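Local atomic coordinates of O-methyltransferase (Bacillus halodurans, PDB entry 2GPY), a protein that probably transfers a methyl group from S-adenosylmethionine to a hydroxyl group of an acceptor whose identity is not known. Residues 73-87 with 103-117. Sequence-based numbering, arbitrary orientation.
Sequences AQALPEATIVSIERD and LESRIELLFGDALQL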
loop_
_atom_site.group_PDB
_atom_site.type_symbol
_atom_site.label_atom_id
_atom_site.label_comp_id
_atom_site.label_asym_id
_atom_site.label_seq_id
_atom_site.Cartn_x
_atom_site.Cartn_y
_atom_site.Cartn_z
ATOM N N ALA B 73 -16.617 -2.198 -2.919
ATOM C CA ALA B 73 -17.648 -1.225 -2.554
ATOM C C ALA B 73 -17.991 -1.336 -1.065
ATOM O O ALA B 73 -18.179 -0.326 -0.395
ATOM C CB ALA B 73 -18.925 -1.400 -3.417
ATOM N N GLN B 74 -18.084 -2.564 -0.555
ATOM C CA GLN B 74 -18.393 -2.756 0.863
ATOM C C GLN B 74 -17.260 -2.252 1.756
ATOM O O GLN B 74 -17.524 -1.699 2.836
ATOM C CB GLN B 74 -18.674 -4.222 1.163
ATOM C CG GLN B 74 -19.991 -4.709 0.605
ATOM C CD GLN B 74 -20.237 -6.159 0.978
ATOM O OE1 GLN B 74 -21.335 -6.519 1.382
ATOM N NE2 GLN B 74 -19.209 -6.996 0.854
ATOM N N ALA B 75 -16.012 -2.424 1.321
ATOM C CA ALA B 75 -14.864 -2.015 2.149
ATOM C C ALA B 75 -14.662 -0.509 2.143
ATOM O O ALA B 75 -14.065 0.045 3.072
ATOM C CB ALA B 75 -13.583 -2.706 1.676
ATOM N N LEU B 76 -15.115 0.134 1.060
ATOM C CA LEU B 76 -14.935 1.561 0.809
ATOM C C LEU B 76 -16.306 2.219 0.572
ATOM O O LEU B 76 -16.658 2.553 -0.566
ATOM C CB LEU B 76 -14.046 1.750 -0.427
ATOM C CG LEU B 76 -12.611 1.183 -0.338
ATOM C CD1 LEU B 76 -11.986 0.980 -1.735
ATOM C CD2 LEU B 76 -11.729 2.090 0.545
ATOM N N PRO B 77 -17.068 2.449 1.646
ATOM C CA PRO B 77 -18.490 2.904 1.494
ATOM C C PRO B 77 -18.661 4.236 0.747
ATOM O O PRO B 77 -19.740 4.520 0.217
ATOM C CB PRO B 77 -18.988 3.027 2.939
ATOM C CG PRO B 77 -17.947 2.251 3.792
ATOM C CD PRO B 77 -16.655 2.318 3.056
ATOM N N GLU B 78 -17.600 5.033 0.704
ATOM C CA GLU B 78 -17.606 6.323 0.006
ATOM C C GLU B 78 -17.237 6.272 -1.487
ATOM O O GLU B 78 -17.509 7.230 -2.232
ATOM C CB GLU B 78 -16.657 7.284 0.722
ATOM C CG GLU B 78 -17.083 7.613 2.131
ATOM C CD GLU B 78 -18.409 8.331 2.158
ATOM O OE1 GLU B 78 -19.467 7.650 2.203
ATOM O OE2 GLU B 78 -18.394 9.587 2.130
ATOM N N ALA B 79 -16.636 5.169 -1.921
ATOM C CA ALA B 79 -16.053 5.101 -3.249
ATOM C C ALA B 79 -17.084 4.665 -4.276
ATOM O O ALA B 79 -18.112 4.087 -3.941
ATOM C CB ALA B 79 -14.870 4.115 -3.267
ATOM N N THR B 80 -16.812 4.974 -5.525
ATOM C CA THR B 80 -17.629 4.464 -6.629
ATOM C C THR B 80 -16.743 3.596 -7.480
ATOM O O THR B 80 -15.516 3.828 -7.583
ATOM C CB THR B 80 -18.301 5.570 -7.472
ATOM O OG1 THR B 80 -17.308 6.346 -8.140
ATOM C CG2 THR B 80 -19.134 6.483 -6.607
ATOM N N ILE B 81 -17.366 2.572 -8.046
ATOM C CA ILE B 81 -16.680 1.602 -8.845
ATOM C C ILE B 81 -17.365 1.583 -10.223
ATOM O O ILE B 81 -18.605 1.672 -10.337
ATOM C CB ILE B 81 -16.754 0.231 -8.171
ATOM C CG1 ILE B 81 -16.177 0.355 -6.728
ATOM C CG2 ILE B 81 -16.003 -0.815 -8.999
ATOM C CD1 ILE B 81 -16.032 -0.903 -6.022
ATOM N N VAL B 82 -16.540 1.524 -11.256
ATOM C CA VAL B 82 -17.022 1.277 -12.605
ATOM C C VAL B 82 -16.363 -0.053 -12.982
ATOM O O VAL B 82 -15.167 -0.219 -12.768
ATOM C CB VAL B 82 -16.594 2.378 -13.581
ATOM C CG1 VAL B 82 -17.033 2.021 -15.023
ATOM C CG2 VAL B 82 -17.198 3.722 -13.167
ATOM N N SER B 83 -17.116 -1.006 -13.517
ATOM C CA SER B 83 -16.510 -2.302 -13.889
ATOM C C SER B 83 -17.023 -2.809 -15.251
ATOM O O SER B 83 -18.193 -2.626 -15.569
ATOM C CB SER B 83 -16.806 -3.325 -12.795
ATOM O OG SER B 83 -16.124 -4.575 -13.010
ATOM N N ILE B 84 -16.143 -3.430 -16.044
ATOM C CA ILE B 84 -16.434 -3.767 -17.419
ATOM C C ILE B 84 -16.336 -5.279 -17.581
ATOM O O ILE B 84 -15.398 -5.889 -17.078
ATOM C CB ILE B 84 -15.451 -3.101 -18.398
ATOM C CG1 ILE B 84 -15.522 -1.574 -18.295
ATOM C CG2 ILE B 84 -15.823 -3.491 -19.823
ATOM C CD1 ILE B 84 -14.368 -0.865 -19.074
ATOM N N GLU B 85 -17.343 -5.871 -18.216
ATOM C CA GLU B 85 -17.381 -7.315 -18.453
ATOM C C GLU B 85 -17.850 -7.614 -19.880
ATOM O O GLU B 85 -18.838 -7.058 -20.348
ATOM C CB GLU B 85 -18.315 -7.989 -17.432
ATOM C CG GLU B 85 -18.540 -9.522 -17.624
ATOM C CD GLU B 85 -17.236 -10.297 -17.657
ATOM O OE1 GLU B 85 -16.339 -10.074 -16.789
ATOM O OE2 GLU B 85 -17.102 -11.114 -18.574
ATOM N N ARG B 86 -17.158 -8.517 -20.552
ATOM C CA ARG B 86 -17.523 -8.857 -21.909
ATOM C C ARG B 86 -18.406 -10.095 -22.056
ATOM O O ARG B 86 -19.025 -10.268 -23.097
ATOM C CB ARG B 86 -16.265 -8.972 -22.784
ATOM C CG ARG B 86 -15.399 -10.196 -22.531
ATOM C CD ARG B 86 -14.717 -10.606 -23.869
ATOM N NE ARG B 86 -13.694 -11.628 -23.656
ATOM C CZ ARG B 86 -12.707 -11.919 -24.504
ATOM N NH1 ARG B 86 -12.574 -11.264 -25.654
ATOM N NH2 ARG B 86 -11.838 -12.872 -24.191
ATOM N N ASP B 87 -18.473 -10.954 -21.034
ATOM C CA ASP B 87 -19.300 -12.170 -21.126
ATOM C C ASP B 87 -20.729 -11.843 -20.692
ATOM O O ASP B 87 -20.935 -11.453 -19.542
ATOM C CB ASP B 87 -18.715 -13.305 -20.254
ATOM C CG ASP B 87 -19.561 -14.568 -20.294
ATOM O OD1 ASP B 87 -20.647 -14.613 -19.692
ATOM O OD2 ASP B 87 -19.162 -15.541 -20.960
ATOM N N LEU B 103 -26.342 -2.165 -3.941
ATOM C CA LEU B 103 -25.108 -1.429 -4.297
ATOM C C LEU B 103 -25.122 -0.712 -5.665
ATOM O O LEU B 103 -24.097 -0.172 -6.115
ATOM C CB LEU B 103 -23.891 -2.359 -4.191
ATOM C CG LEU B 103 -23.527 -2.828 -2.767
ATOM C CD1 LEU B 103 -22.421 -3.957 -2.803
ATOM C CD2 LEU B 103 -23.034 -1.653 -1.950
ATOM N N GLU B 104 -26.271 -0.672 -6.324
ATOM C CA GLU B 104 -26.317 -0.144 -7.687
ATOM C C GLU B 104 -25.908 1.334 -7.804
ATOM O O GLU B 104 -25.439 1.779 -8.870
ATOM C CB GLU B 104 -27.708 -0.341 -8.297
ATOM C CG GLU B 104 -27.628 -1.057 -9.636
ATOM C CD GLU B 104 -28.978 -1.257 -10.295
ATOM O OE1 GLU B 104 -30.018 -0.906 -9.674
ATOM O OE2 GLU B 104 -28.998 -1.762 -11.434
ATOM N N SER B 105 -26.082 2.094 -6.721
ATOM C CA SER B 105 -25.779 3.522 -6.769
ATOM C C SER B 105 -24.276 3.768 -6.691
ATOM O O SER B 105 -23.808 4.880 -6.930
ATOM C CB SER B 105 -26.549 4.314 -5.689
ATOM O OG SER B 105 -26.066 3.988 -4.392
ATOM N N ARG B 106 -23.515 2.727 -6.373
ATOM C CA ARG B 106 -22.089 2.867 -6.193
ATOM C C ARG B 106 -21.260 1.947 -7.092
ATOM O O ARG B 106 -20.044 2.096 -7.182
ATOM C CB ARG B 106 -21.743 2.620 -4.735
ATOM C CG ARG B 106 -22.286 3.732 -3.833
ATOM C CD ARG B 106 -21.437 3.860 -2.611
ATOM N NE ARG B 106 -21.547 2.681 -1.754
ATOM C CZ ARG B 106 -20.551 1.867 -1.415
ATOM N NH1 ARG B 106 -20.847 0.866 -0.599
ATOM N NH2 ARG B 106 -19.276 2.018 -1.895
ATOM N N ILE B 107 -21.916 1.011 -7.761
ATOM C CA ILE B 107 -21.205 0.130 -8.699
ATOM C C ILE B 107 -21.877 0.249 -10.051
ATOM O O ILE B 107 -23.075 -0.104 -10.197
ATOM C CB ILE B 107 -21.215 -1.334 -8.247
ATOM C CG1 ILE B 107 -20.550 -1.489 -6.866
ATOM C CG2 ILE B 107 -20.588 -2.250 -9.346
ATOM C CD1 ILE B 107 -20.609 -2.934 -6.319
ATOM N N GLU B 108 -21.140 0.785 -11.017
ATOM C CA GLU B 108 -21.677 0.942 -12.377
ATOM C C GLU B 108 -21.113 -0.186 -13.247
ATOM O O GLU B 108 -19.911 -0.276 -13.428
ATOM C CB GLU B 108 -21.292 2.302 -12.978
ATOM C CG GLU B 108 -21.848 2.497 -14.404
ATOM C CD GLU B 108 -21.419 3.805 -15.071
ATOM O OE1 GLU B 108 -20.717 4.634 -14.444
ATOM O OE2 GLU B 108 -21.801 4.005 -16.245
ATOM N N LEU B 109 -21.975 -1.046 -13.770
ATOM C CA LEU B 109 -21.484 -2.175 -14.545
ATOM C C LEU B 109 -21.681 -1.904 -16.024
ATOM O O LEU B 109 -22.778 -1.566 -16.470
ATOM C CB LEU B 109 -22.214 -3.478 -14.179
ATOM C CG LEU B 109 -22.096 -3.963 -12.740
ATOM C CD1 LEU B 109 -22.829 -5.320 -12.644
ATOM C CD2 LEU B 109 -20.606 -4.089 -12.337
ATOM N N LEU B 110 -20.611 -2.081 -16.775
ATOM C CA LEU B 110 -20.659 -1.875 -18.197
ATOM C C LEU B 110 -20.496 -3.230 -18.875
ATOM O O LEU B 110 -19.660 -4.047 -18.499
ATOM C CB LEU B 110 -19.572 -0.897 -18.645
ATOM C CG LEU B 110 -19.661 0.547 -18.115
ATOM C CD1 LEU B 110 -18.539 1.386 -18.703
ATOM C CD2 LEU B 110 -21.005 1.166 -18.442
ATOM N N PHE B 111 -21.351 -3.471 -19.846
ATOM C CA PHE B 111 -21.261 -4.663 -20.621
ATOM C C PHE B 111 -20.592 -4.304 -21.924
ATOM O O PHE B 111 -21.161 -3.571 -22.738
ATOM C CB PHE B 111 -22.662 -5.185 -20.889
ATOM C CG PHE B 111 -22.699 -6.296 -21.866
ATOM C CD1 PHE B 111 -21.929 -7.436 -21.663
ATOM C CD2 PHE B 111 -23.516 -6.214 -23.002
ATOM C CE1 PHE B 111 -21.981 -8.492 -22.591
ATOM C CE2 PHE B 111 -23.552 -7.246 -23.909
ATOM C CZ PHE B 111 -22.777 -8.395 -23.697
ATOM N N GLY B 112 -19.428 -4.881 -22.167
ATOM C CA GLY B 112 -18.768 -4.639 -23.440
ATOM C C GLY B 112 -17.362 -5.139 -23.434
ATOM O O GLY B 112 -16.876 -5.624 -22.429
ATOM N N ASP B 113 -16.708 -5.014 -24.581
ATOM C CA ASP B 113 -15.292 -5.307 -24.700
ATOM C C ASP B 113 -14.505 -4.064 -24.283
ATOM O O ASP B 113 -14.605 -3.019 -24.940
ATOM C CB ASP B 113 -14.994 -5.646 -26.165
ATOM C CG ASP B 113 -13.556 -6.100 -26.392
ATOM O OD1 ASP B 113 -12.622 -5.541 -25.786
ATOM O OD2 ASP B 113 -13.376 -7.017 -27.222
ATOM N N ALA B 114 -13.712 -4.166 -23.216
ATOM C CA ALA B 114 -12.960 -3.008 -22.706
ATOM C C ALA B 114 -12.065 -2.344 -23.743
ATOM O O ALA B 114 -11.850 -1.138 -23.689
ATOM C CB ALA B 114 -12.147 -3.392 -21.462
ATOM N N LEU B 115 -11.546 -3.130 -24.680
ATOM C CA LEU B 115 -10.629 -2.609 -25.700
ATOM C C LEU B 115 -11.382 -1.790 -26.735
ATOM O O LEU B 115 -10.787 -1.050 -27.501
ATOM C CB LEU B 115 -9.865 -3.753 -26.353
ATOM C CG LEU B 115 -8.352 -3.843 -26.108
ATOM C CD1 LEU B 115 -7.876 -3.273 -24.767
ATOM C CD2 LEU B 115 -7.892 -5.273 -26.298
ATOM N N GLN B 116 -12.707 -1.914 -26.723
ATOM C CA GLN B 116 -13.570 -1.147 -27.604
ATOM C C GLN B 116 -14.268 0.008 -26.875
ATOM O O GLN B 116 -14.974 0.808 -27.509
ATOM C CB GLN B 116 -14.588 -2.081 -28.266
ATOM C CG GLN B 116 -13.908 -3.179 -29.086
ATOM C CD GLN B 116 -14.844 -3.883 -30.033
ATOM O OE1 GLN B 116 -14.748 -3.700 -31.240
ATOM N NE2 GLN B 116 -15.777 -4.682 -29.493
ATOM N N LEU B 117 -14.052 0.096 -25.561
ATOM C CA LEU B 117 -14.751 1.061 -24.697
ATOM C C LEU B 117 -13.898 2.232 -24.220
ATOM O O LEU B 117 -14.342 3.020 -23.383
ATOM C CB LEU B 117 -15.350 0.360 -23.467
ATOM C CG LEU B 117 -16.610 -0.499 -23.632
ATOM C CD1 LEU B 117 -17.117 -0.923 -22.279
ATOM C CD2 LEU B 117 -17.710 0.204 -24.418
#
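Paired in parallel, I81 to E85 and I107 to F111 illustrate the beta-alpha-beta unit of a Rossmann-like methyltransferase: strand 80-85 continues through helix 88-100 into strand 107-111, the outermost strand at this end of the chain's sheet. Backbone hydrogen bonds alternate along the pair, from I81 N to R106 O (2.9 Å) as far as G112 N to E85 O, and the short strand axes diverge by only 14°.

The polar side-chain contribution comes from R106, which reaches back to the turn joining helix 67-75 to strand 80-85. With its chain bent at the third torsion (chi3 -67°), the R106 guanidinium presents NH1 (2.9 Å) and NH2 end-on to A73 O, both from the same face of that carbonyl. NH2 also donates to A79 O, nearly straight at 165°, and both acceptors lie in the guanidinium plane, while P77 O lies over one face, nearer the edge of the group than its centre. The group thus ties the last turn of helix 67-75 to A79, the residue just before strand 80-85; an alanine here would probably leave A73 O and A79 O without these donors and the turn freer to shift.

Apolar contacts divide between the two faces of the sheet. On the face of I81 and S83, I107 CD1 meets A73 CB at 3.7 Å, and L109 CD2 lies against CB of S83, a residue whose OG is hydrogen-bonded to E60 OE1. On the other, V82 runs alongside E108, whose OE2 is hydrogen-bonded to the Y124 hydroxyl, and V82 CG1 touches L110 CD1; helix 118-122 covers this side through L121. Beyond the strand, an Asx turn at D113 leads the chain back over I84, placing A114 CB 4.0 Å and L117 CD1 3.8 Å from I84 CG2.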